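Local coordinates for alginate biosynthesis protein AlgX (PDB 4KNC), which takes part in O-acetylation of the exopolysaccharide alginate and protects the polymer from degradation as it crosses the periplasm, at residues A[85-90]-A[141-146]; A[148-153]-A[241-246]. One frame throughout, in Å; residues are numbered along the deposited sequence.

Contact 1 (A[85-90]-A[141-146]); sequences YQPTRG and HAYYFK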
# COMPACT_ATOMS: atom_id res chain seq x y z
N TYR A 85 -1.79 -9.77 3.36
CA TYR A 85 -3.12 -9.54 2.81
C TYR A 85 -4.08 -9.58 3.99
O TYR A 85 -4.57 -10.65 4.37
CB TYR A 85 -3.44 -10.66 1.83
CG TYR A 85 -4.60 -10.45 0.86
CD1 TYR A 85 -4.69 -9.29 0.07
CD2 TYR A 85 -5.57 -11.43 0.69
CE1 TYR A 85 -5.74 -9.12 -0.84
CE2 TYR A 85 -6.62 -11.27 -0.22
CZ TYR A 85 -6.69 -10.12 -0.97
OH TYR A 85 -7.73 -9.98 -1.86
N GLN A 86 -4.33 -8.42 4.59
CA GLN A 86 -5.08 -8.35 5.85
C GLN A 86 -6.49 -8.95 5.67
O GLN A 86 -7.23 -8.58 4.76
CB GLN A 86 -5.17 -6.91 6.35
CG GLN A 86 -5.52 -6.79 7.84
CD GLN A 86 -5.86 -5.35 8.26
OE1 GLN A 86 -6.37 -4.56 7.45
NE2 GLN A 86 -5.58 -5.02 9.52
N PRO A 87 -6.84 -9.93 6.50
CA PRO A 87 -8.13 -10.60 6.33
C PRO A 87 -9.32 -9.74 6.79
O PRO A 87 -9.14 -8.77 7.53
CB PRO A 87 -8.00 -11.86 7.19
CG PRO A 87 -6.97 -11.48 8.24
CD PRO A 87 -5.99 -10.58 7.53
N THR A 88 -10.52 -10.09 6.38
CA THR A 88 -11.67 -9.24 6.69
C THR A 88 -12.12 -9.38 8.15
O THR A 88 -11.79 -10.35 8.84
CB THR A 88 -12.85 -9.48 5.73
OG1 THR A 88 -13.20 -10.88 5.72
CG2 THR A 88 -12.47 -9.05 4.30
N ARG A 89 -12.85 -8.38 8.62
CA ARG A 89 -13.41 -8.41 9.95
C ARG A 89 -14.42 -9.54 10.04
O ARG A 89 -14.60 -10.14 11.08
CB ARG A 89 -14.07 -7.05 10.28
CG ARG A 89 -13.08 -5.89 10.21
CD ARG A 89 -13.75 -4.51 10.41
NE ARG A 89 -14.13 -4.25 11.80
CZ ARG A 89 -15.37 -4.40 12.28
NH1 ARG A 89 -16.35 -4.82 11.48
NH2 ARG A 89 -15.62 -4.12 13.55
N GLY A 90 -15.07 -9.84 8.92
CA GLY A 90 -16.04 -10.92 8.89
C GLY A 90 -15.37 -12.28 9.05
O GLY A 90 -15.86 -13.13 9.81
N HIS A 141 -9.10 -10.81 23.80
CA HIS A 141 -8.74 -9.56 23.14
C HIS A 141 -9.04 -9.66 21.65
O HIS A 141 -8.26 -10.23 20.89
CB HIS A 141 -7.27 -9.24 23.36
CG HIS A 141 -6.92 -9.00 24.80
ND1 HIS A 141 -5.96 -9.74 25.46
CD2 HIS A 141 -7.39 -8.11 25.70
CE1 HIS A 141 -5.86 -9.31 26.71
NE2 HIS A 141 -6.72 -8.32 26.87
N ALA A 142 -10.19 -9.12 21.24
CA ALA A 142 -10.65 -9.21 19.86
C ALA A 142 -9.61 -8.73 18.86
O ALA A 142 -8.93 -7.72 19.10
CB ALA A 142 -11.94 -8.42 19.70
N TYR A 143 -9.49 -9.43 17.74
CA TYR A 143 -8.53 -9.07 16.69
C TYR A 143 -8.78 -7.63 16.21
O TYR A 143 -7.85 -6.81 16.12
CB TYR A 143 -8.65 -10.08 15.55
CG TYR A 143 -7.69 -9.95 14.38
CD1 TYR A 143 -7.89 -8.99 13.39
CD2 TYR A 143 -6.63 -10.85 14.22
CE1 TYR A 143 -7.03 -8.89 12.31
CE2 TYR A 143 -5.78 -10.76 13.13
CZ TYR A 143 -5.98 -9.76 12.18
OH TYR A 143 -5.13 -9.64 11.09
N TYR A 144 -10.05 -7.31 15.94
CA TYR A 144 -10.46 -5.99 15.44
C TYR A 144 -11.14 -5.09 16.47
O TYR A 144 -11.78 -5.58 17.39
CB TYR A 144 -11.43 -6.15 14.26
CG TYR A 144 -10.73 -6.33 12.93
CD1 TYR A 144 -10.14 -5.24 12.29
CD2 TYR A 144 -10.67 -7.58 12.30
CE1 TYR A 144 -9.50 -5.38 11.07
CE2 TYR A 144 -10.03 -7.73 11.07
CZ TYR A 144 -9.45 -6.62 10.47
OH TYR A 144 -8.81 -6.73 9.26
N PHE A 145 -11.01 -3.78 16.30
CA PHE A 145 -11.85 -2.85 17.06
C PHE A 145 -13.32 -3.11 16.72
O PHE A 145 -13.65 -3.54 15.61
CB PHE A 145 -11.49 -1.38 16.78
CG PHE A 145 -10.19 -0.93 17.44
CD1 PHE A 145 -10.17 -0.54 18.78
CD2 PHE A 145 -9.01 -0.88 16.71
CE1 PHE A 145 -8.97 -0.13 19.38
CE2 PHE A 145 -7.82 -0.47 17.29
CZ PHE A 145 -7.81 -0.08 18.64
N LYS A 146 -14.19 -2.85 17.70
CA LYS A 146 -15.64 -3.02 17.59
C LYS A 146 -16.28 -2.27 16.44
O LYS A 146 -17.18 -2.79 15.77
CB LYS A 146 -16.33 -2.56 18.88
CG LYS A 146 -16.03 -3.45 20.08
CD LYS A 146 -16.72 -2.93 21.34
CE LYS A 146 -16.62 -3.92 22.47
NZ LYS A 146 -17.35 -3.41 23.67

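Contact 2 (A[148-153]-A[241-246]); sequences DHHWTP and GTSNSG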
# COMPACT_ATOMS: atom_id res chain seq x y z
N ASP A 148 -14.39 -0.11 14.05
CA ASP A 148 -13.31 0.51 13.28
C ASP A 148 -12.70 -0.51 12.33
O ASP A 148 -12.90 -1.71 12.50
CB ASP A 148 -12.24 1.08 14.22
CG ASP A 148 -11.28 2.02 13.51
OD1 ASP A 148 -11.69 3.15 13.15
OD2 ASP A 148 -10.11 1.65 13.33
N HIS A 149 -11.98 -0.02 11.33
CA HIS A 149 -11.36 -0.88 10.32
C HIS A 149 -9.93 -1.32 10.68
O HIS A 149 -9.34 -2.14 9.99
CB HIS A 149 -11.37 -0.17 8.95
CG HIS A 149 -10.62 1.12 8.93
ND1 HIS A 149 -11.03 2.24 9.63
CD2 HIS A 149 -9.48 1.49 8.29
CE1 HIS A 149 -10.18 3.23 9.43
NE2 HIS A 149 -9.23 2.80 8.61
N HIS A 150 -9.36 -0.76 11.74
CA HIS A 150 -8.02 -1.16 12.18
C HIS A 150 -8.09 -2.39 13.07
O HIS A 150 -9.07 -2.58 13.79
CB HIS A 150 -7.33 -0.03 12.95
CG HIS A 150 -7.05 1.18 12.13
ND1 HIS A 150 -7.85 2.30 12.16
CD2 HIS A 150 -6.07 1.44 11.22
CE1 HIS A 150 -7.37 3.20 11.31
NE2 HIS A 150 -6.30 2.70 10.73
N TRP A 151 -7.06 -3.24 13.00
CA TRP A 151 -6.88 -4.27 14.01
C TRP A 151 -6.50 -3.59 15.33
O TRP A 151 -5.99 -2.47 15.32
CB TRP A 151 -5.82 -5.32 13.61
CG TRP A 151 -4.52 -4.80 13.01
CD1 TRP A 151 -3.94 -3.57 13.20
CD2 TRP A 151 -3.64 -5.52 12.12
NE1 TRP A 151 -2.76 -3.48 12.49
CE2 TRP A 151 -2.56 -4.66 11.82
CE3 TRP A 151 -3.68 -6.80 11.55
CZ2 TRP A 151 -1.52 -5.05 10.96
CZ3 TRP A 151 -2.66 -7.17 10.70
CH2 TRP A 151 -1.59 -6.31 10.42
N THR A 152 -6.77 -4.24 16.44
CA THR A 152 -6.22 -3.80 17.72
C THR A 152 -4.74 -4.21 17.73
O THR A 152 -4.32 -5.01 16.89
CB THR A 152 -6.90 -4.50 18.89
OG1 THR A 152 -6.74 -5.93 18.75
CG2 THR A 152 -8.39 -4.15 18.93
N PRO A 153 -3.95 -3.67 18.68
CA PRO A 153 -2.59 -4.18 18.85
C PRO A 153 -2.53 -5.71 19.03
O PRO A 153 -1.64 -6.30 18.44
CB PRO A 153 -2.11 -3.46 20.10
CG PRO A 153 -2.81 -2.13 19.99
CD PRO A 153 -4.17 -2.42 19.44
N GLY A 241 3.20 -0.07 3.88
CA GLY A 241 1.85 -0.37 4.32
C GLY A 241 0.99 0.84 4.60
O GLY A 241 1.31 1.95 4.20
N THR A 242 -0.11 0.59 5.31
CA THR A 242 -1.14 1.60 5.54
C THR A 242 -1.08 2.09 6.98
O THR A 242 -0.11 1.82 7.70
CB THR A 242 -2.52 0.98 5.32
OG1 THR A 242 -2.75 -0.01 6.33
CG2 THR A 242 -2.58 0.33 3.92
N SER A 243 -2.13 2.79 7.42
CA SER A 243 -2.22 3.20 8.81
C SER A 243 -2.14 1.97 9.73
O SER A 243 -1.62 2.07 10.83
CB SER A 243 -3.48 4.05 9.09
OG SER A 243 -4.68 3.30 8.95
N ASN A 244 -2.60 0.80 9.26
CA ASN A 244 -2.48 -0.46 10.02
C ASN A 244 -1.06 -0.84 10.47
O ASN A 244 -0.88 -1.51 11.51
CB ASN A 244 -3.10 -1.64 9.26
CG ASN A 244 -4.62 -1.63 9.29
OD1 ASN A 244 -5.24 -2.04 10.28
ND2 ASN A 244 -5.23 -1.15 8.21
N SER A 245 -0.05 -0.44 9.69
CA SER A 245 1.34 -0.67 10.07
C SER A 245 1.91 0.52 10.84
O SER A 245 3.12 0.59 11.11
CB SER A 245 2.23 -0.98 8.86
OG SER A 245 1.81 -2.14 8.16
N GLY A 246 1.03 1.45 11.21
CA GLY A 246 1.42 2.62 11.97
C GLY A 246 1.82 2.30 13.40
O GLY A 246 1.49 1.24 13.92

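Contact 1 (A[85-90]-A[141-146])
Just beyond strand 80-85, an outermost strand of the parallel sheet in the SGNH hydrolase-like domain, Pro87 and Arg89 take up the ring of Tyr144 from the long loop that precedes helix 153-169. The phenol is fixed at its tip and over one face. Its hydroxyl donates to the backbone oxygen of Pro87, with Tyr144 OH 2.7 Å from Pro87 O and the C=O...donor angle almost straight at 177°. The same hydroxyl meets Gln86 tip to tip, Gln86 CD lying 3.4 Å from Tyr144 OH, while the Gln86 amide has Asn244 as its polar partner. Arg89 covers the face: its CG sits 3.4 Å from the centroid of the Tyr144 ring, practically on the normal, in a CH-pi contact. Farther out the chain bends at chi3 (74°), which turns NE away from the extended course. The guanidinium then presents its edge to the loop backbone, and Arg89 NH2 donates to Phe145 O at 2.9 Å, a nearly linear bond (165°) lying in both the guanidinium and the carbonyl plane. Lys146 O is also close, 3.0 Å from Arg89 NH2. The other end nitrogen, NH1, forms a salt bridge with Asp52 and bonds to Leu46 O, which would help to balance the charge of this buried side chain. Pro87 and Tyr143 cross at about a right angle, with Pro87 CD 3.8 Å from Tyr143 OH, which is hydrogen-bonded to Ser159 OG. The arrangement joins the exit of a sheet strand to the loop leading into the inferred catalytic Asp-His pair of an SGNH-type active site.

Contact 2 (A[148-153]-A[241-246])
His150 holds CG anti to its carbonyl carbon (chi1 -65°), and Ser243 holds OG between its backbone N and carbonyl carbon (chi1 67°); these torsions direct the His150 ring and the Ser243 hydroxyl to where NE2 and OG meet between the two loops. With Asp148 they form the inferred Ser-His-Asp catalytic triad of the SGNH hydrolase-like domain, Ser243 being the proposed nucleophile and His150 the proposed proton acceptor. His150 NE2 and Ser243 OG are 2.5 Å apart, a very short hydrogen bond in which either atom could be the donor; OG lies at the ring edge, near its plane. On the other nitrogen, His150 ND1 donates to Asp148 OD2 at 2.6 Å, on the syn lone pair of the carboxylate. Asp148 OD2 also accepts from His150 N at 3.0 Å, from above the carboxylate plane, in an Asx turn; the two bonds together fix the histidine to the acid, and Tyr249 stacks on the imidazole.

Asn244 packs next to the triad. Asn244 N donates to Thr242 OG1 at 3.0 Å, making an ST turn within the loop that carries Ser243, and Thr242 OG1 is held in turn by Glu297. The amide oxygen, whose stronger partner is Gln86 NE2, receives a weak bond from Trp151 N, with Asn244 OD1 3.5 Å from that nitrogen. OD1 also lies over one face of the indole, near its rim, the amide and ring planes being 89° apart. At the edge of the same ring, Trp151 NE1 donates to Asn244 O at 2.9 Å, with that oxygen close to the indole plane.

The centres of contacts 1 and 2 lie about 10 Å apart, and segments 141-146 and 148-153 belong to one loop. Tyr143 O and Thr152 N, 2.8 Å apart, and Ala142 O and Thr152 OG1, at 2.9 Å, are probably hydrogen-bonded, closing this loop on itself at the start of helix 153-169. Gln86 NE2 of contact 1 bonds to Asn244 OD1 of contact 2 at 3.1 Å, so segment 85-90 reaches the residue that follows the proposed nucleophile. Contact 1 grips the backbone of Phe145 through Arg89, and the ring of Phe145 lies beside the proposed triad, about 4 Å at the nearest atoms from the side chains of Asp148 and His150.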